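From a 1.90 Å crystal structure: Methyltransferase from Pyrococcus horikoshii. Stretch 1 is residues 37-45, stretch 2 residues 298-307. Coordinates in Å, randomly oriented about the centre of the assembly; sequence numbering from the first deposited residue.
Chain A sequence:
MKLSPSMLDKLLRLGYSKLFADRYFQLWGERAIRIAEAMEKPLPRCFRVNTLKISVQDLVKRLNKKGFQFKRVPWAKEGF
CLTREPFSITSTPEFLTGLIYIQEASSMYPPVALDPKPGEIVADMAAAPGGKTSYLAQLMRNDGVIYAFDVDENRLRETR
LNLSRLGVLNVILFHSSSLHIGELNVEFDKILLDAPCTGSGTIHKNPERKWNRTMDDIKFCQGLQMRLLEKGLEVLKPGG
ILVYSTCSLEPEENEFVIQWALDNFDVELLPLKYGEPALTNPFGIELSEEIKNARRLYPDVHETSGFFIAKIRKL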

# COMPACT_ATOMS: atom_id res chain seq x y z
N GLU A 37 -11.90 -17.23 1.54
CA GLU A 37 -12.94 -17.21 0.52
C GLU A 37 -13.22 -15.80 0.00
O GLU A 37 -13.42 -15.61 -1.19
N ALA A 38 -13.25 -14.82 0.90
CA ALA A 38 -13.51 -13.45 0.49
C ALA A 38 -12.44 -12.98 -0.47
O ALA A 38 -12.68 -12.14 -1.34
N MSE A 39 -11.24 -13.55 -0.33
CA MSE A 39 -10.11 -13.18 -1.16
C MSE A 39 -10.15 -13.73 -2.58
O MSE A 39 -9.40 -13.28 -3.45
N GLU A 40 -11.02 -14.71 -2.83
CA GLU A 40 -11.13 -15.29 -4.17
C GLU A 40 -11.99 -14.41 -5.08
O GLU A 40 -11.95 -14.56 -6.30
N LYS A 41 -12.75 -13.50 -4.49
CA LYS A 41 -13.64 -12.61 -5.23
C LYS A 41 -12.95 -11.37 -5.81
O LYS A 41 -12.02 -10.83 -5.22
N PRO A 42 -13.40 -10.91 -6.99
CA PRO A 42 -12.82 -9.74 -7.63
C PRO A 42 -13.11 -8.48 -6.82
O PRO A 42 -14.14 -8.39 -6.16
N LEU A 43 -12.21 -7.51 -6.88
CA LEU A 43 -12.40 -6.26 -6.16
C LEU A 43 -13.14 -5.27 -7.05
O LEU A 43 -13.11 -5.39 -8.28
N PRO A 44 -13.83 -4.30 -6.45
CA PRO A 44 -14.57 -3.30 -7.24
C PRO A 44 -13.52 -2.44 -7.94
O PRO A 44 -12.35 -2.47 -7.57
N ARG A 45 -13.92 -1.69 -8.95
CA ARG A 45 -12.99 -0.81 -9.64
C ARG A 45 -13.06 0.54 -8.93
O ARG A 45 -14.14 1.11 -8.78
N TYR A 298 -8.62 -6.42 5.87
CA TYR A 298 -8.96 -7.80 5.54
C TYR A 298 -10.00 -7.85 4.42
O TYR A 298 -10.95 -7.06 4.41
N PRO A 299 -9.84 -8.79 3.48
CA PRO A 299 -10.78 -8.92 2.37
C PRO A 299 -12.20 -9.29 2.77
O PRO A 299 -13.13 -9.07 2.00
N ASP A 300 -12.38 -9.82 3.98
CA ASP A 300 -13.71 -10.20 4.42
C ASP A 300 -14.51 -9.04 5.02
O ASP A 300 -15.72 -9.16 5.22
N VAL A 301 -13.85 -7.93 5.30
CA VAL A 301 -14.56 -6.78 5.86
C VAL A 301 -14.29 -5.46 5.12
O VAL A 301 -15.15 -4.59 5.09
N HIS A 302 -13.11 -5.32 4.53
CA HIS A 302 -12.77 -4.07 3.85
C HIS A 302 -12.84 -4.09 2.33
O HIS A 302 -12.57 -3.08 1.68
N GLU A 303 -13.18 -5.24 1.75
CA GLU A 303 -13.28 -5.36 0.30
C GLU A 303 -11.98 -4.95 -0.40
O GLU A 303 -12.01 -4.29 -1.44
N THR A 304 -10.85 -5.33 0.18
CA THR A 304 -9.54 -5.02 -0.38
C THR A 304 -8.75 -6.31 -0.27
O THR A 304 -9.26 -7.31 0.22
N SER A 305 -7.50 -6.30 -0.73
CA SER A 305 -6.66 -7.48 -0.62
C SER A 305 -6.18 -7.45 0.83
O SER A 305 -6.44 -6.48 1.54
N GLY A 306 -5.50 -8.50 1.28
CA GLY A 306 -4.97 -8.50 2.63
C GLY A 306 -3.97 -7.35 2.62
O GLY A 306 -3.17 -7.26 1.70
N PHE A 307 -4.01 -6.50 3.63
CA PHE A 307 -3.14 -5.32 3.66
C PHE A 307 -2.59 -5.04 5.07
O PHE A 307 -3.25 -5.34 6.06

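The two stretches, more than 250 residues apart in sequence, meet through van der Waals packing alone; no hydrogen bond crosses between them, and together they bury 375 Å². At one end, Ala38 points toward the second stretch and fits against the turn that begins at Tyr298. Its CB lies 3.5 Å from Pro299 O and 3.6 Å from Asp300 CA, so the methyl group rests mainly on backbone, and the two CA atoms of Ala38 and Asp300 come within 5.1 Å. Asp300, with chi1 at 67° (p), starts sideways but leads its carboxylate away from the contact, where both oxygens find hydrogen-bond partners elsewhere in the structure.

Met39, a selenomethionine, leaves CA sideways and adopts chi1 of -147° and chi2 of 147°, both between the usual wells, before chi3 turns to 51° (p). This path brings SE to 3.8 Å from Pro299 CG, an apolar contact with the endo-puckered ring, and to 4.2 Å from Gly306 N.

Beyond the type I turn from Ala38 to Lys41, the chain extends and Leu43 points back toward the second stretch in the mt rotamer (chi1 -63°, chi2 175°). Leu43 CD2 approaches Glu303 O at 3.3 Å and Thr304 CA at 3.7 Å, and Leu43 CD1 lies 3.7 Å from Ser305 OG. That hydroxyl, on a chi1 m side chain, is hydrogen-bonded elsewhere. Thr304 instead points away, and its chi1 of 64° (p) places OG1 2.9 Å from Ser305 O, to which it donates a hydrogen bond. The contact covers Thr304 O and Ser305 N without giving either a polar partner.

Glu303 extends with chi1 m and chi2 t, bringing its OE2 to 3.9 Å from Pro44 CG, on an exo-puckered ring.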

# COMPACT_ATOMS: atom_id res chain seq x y z
CB GLU A 37 -14.24 -17.81 1.05
CG GLU A 37 -14.13 -19.26 1.47
CD GLU A 37 -15.47 -19.85 1.84
OE1 GLU A 37 -16.23 -19.18 2.57
OE2 GLU A 37 -15.76 -20.99 1.41
CB ALA A 38 -13.56 -12.53 1.70
CB MSE A 39 -8.81 -13.60 -0.45
CG MSE A 39 -7.64 -12.67 -0.71
SE MSE A 39 -6.48 -12.52 0.68
CE MSE A 39 -6.13 -14.22 1.07
CB GLU A 40 -11.76 -16.69 -4.09
CG GLU A 40 -10.96 -17.70 -3.26
CD GLU A 40 -9.62 -18.05 -3.86
OE1 GLU A 40 -8.86 -18.83 -3.24
OE2 GLU A 40 -9.30 -17.55 -4.97
CB LYS A 41 -14.79 -12.16 -4.32
CG LYS A 41 -15.64 -13.30 -3.80
CD LYS A 41 -16.65 -12.83 -2.77
CE LYS A 41 -17.53 -13.97 -2.30
NZ LYS A 41 -16.73 -15.13 -1.80
CB PRO A 42 -13.51 -9.70 -9.00
CG PRO A 42 -13.89 -11.13 -9.23
CD PRO A 42 -14.39 -11.55 -7.87
CB LEU A 43 -11.05 -5.66 -5.76
CG LEU A 43 -10.17 -6.47 -4.81
CD1 LEU A 43 -8.83 -5.76 -4.63
CD2 LEU A 43 -10.88 -6.64 -3.47
CB PRO A 44 -15.32 -2.50 -6.18
CG PRO A 44 -15.44 -3.47 -5.03
CD PRO A 44 -14.10 -4.12 -5.01
CB ARG A 45 -13.38 -0.66 -11.12
CG ARG A 45 -12.45 0.22 -11.93
CD ARG A 45 -12.70 0.13 -13.43
NE ARG A 45 -12.28 -1.15 -13.99
CZ ARG A 45 -13.03 -2.25 -13.99
NH1 ARG A 45 -14.25 -2.24 -13.46
NH2 ARG A 45 -12.55 -3.38 -14.51
CB TYR A 298 -9.50 -8.51 6.78
CG TYR A 298 -8.45 -8.75 7.84
CD1 TYR A 298 -7.49 -9.75 7.69
CD2 TYR A 298 -8.43 -7.98 9.01
CE1 TYR A 298 -6.54 -9.99 8.67
CE2 TYR A 298 -7.47 -8.21 9.99
CZ TYR A 298 -6.54 -9.22 9.82
OH TYR A 298 -5.61 -9.47 10.80
CB PRO A 299 -10.12 -9.99 1.50
CG PRO A 299 -9.41 -10.84 2.50
CD PRO A 299 -8.79 -9.82 3.41
CB ASP A 300 -13.64 -11.37 5.41
CG ASP A 300 -12.99 -11.01 6.73
OD1 ASP A 300 -12.11 -10.12 6.74
OD2 ASP A 300 -13.34 -11.63 7.75
CB VAL A 301 -14.23 -6.58 7.37
CG1 VAL A 301 -14.62 -7.82 8.16
CG2 VAL A 301 -12.76 -6.30 7.55
CB HIS A 302 -11.38 -3.61 4.28
CG HIS A 302 -11.21 -3.49 5.76
ND1 HIS A 302 -10.59 -4.45 6.52
CD2 HIS A 302 -11.60 -2.52 6.62
CE1 HIS A 302 -10.60 -4.08 7.79
NE2 HIS A 302 -11.21 -2.91 7.88
CB GLU A 303 -14.44 -4.51 -0.23
CG GLU A 303 -15.80 -4.92 0.31
CD GLU A 303 -16.95 -4.23 -0.40
OE1 GLU A 303 -18.12 -4.50 -0.04
OE2 GLU A 303 -16.69 -3.42 -1.32
CB THR A 304 -8.80 -3.95 0.44
OG1 THR A 304 -8.54 -4.46 1.76
CG2 THR A 304 -9.62 -2.68 0.56
CB SER A 305 -5.44 -7.36 -1.54
OG SER A 305 -5.82 -7.12 -2.89
CB PHE A 307 -3.98 -4.13 3.16
CG PHE A 307 -3.24 -2.84 3.07
CD1 PHE A 307 -2.43 -2.56 1.97
CD2 PHE A 307 -3.39 -1.87 4.06
CE1 PHE A 307 -1.79 -1.32 1.85
CE2 PHE A 307 -2.77 -0.63 3.95
CZ PHE A 307 -1.96 -0.36 2.84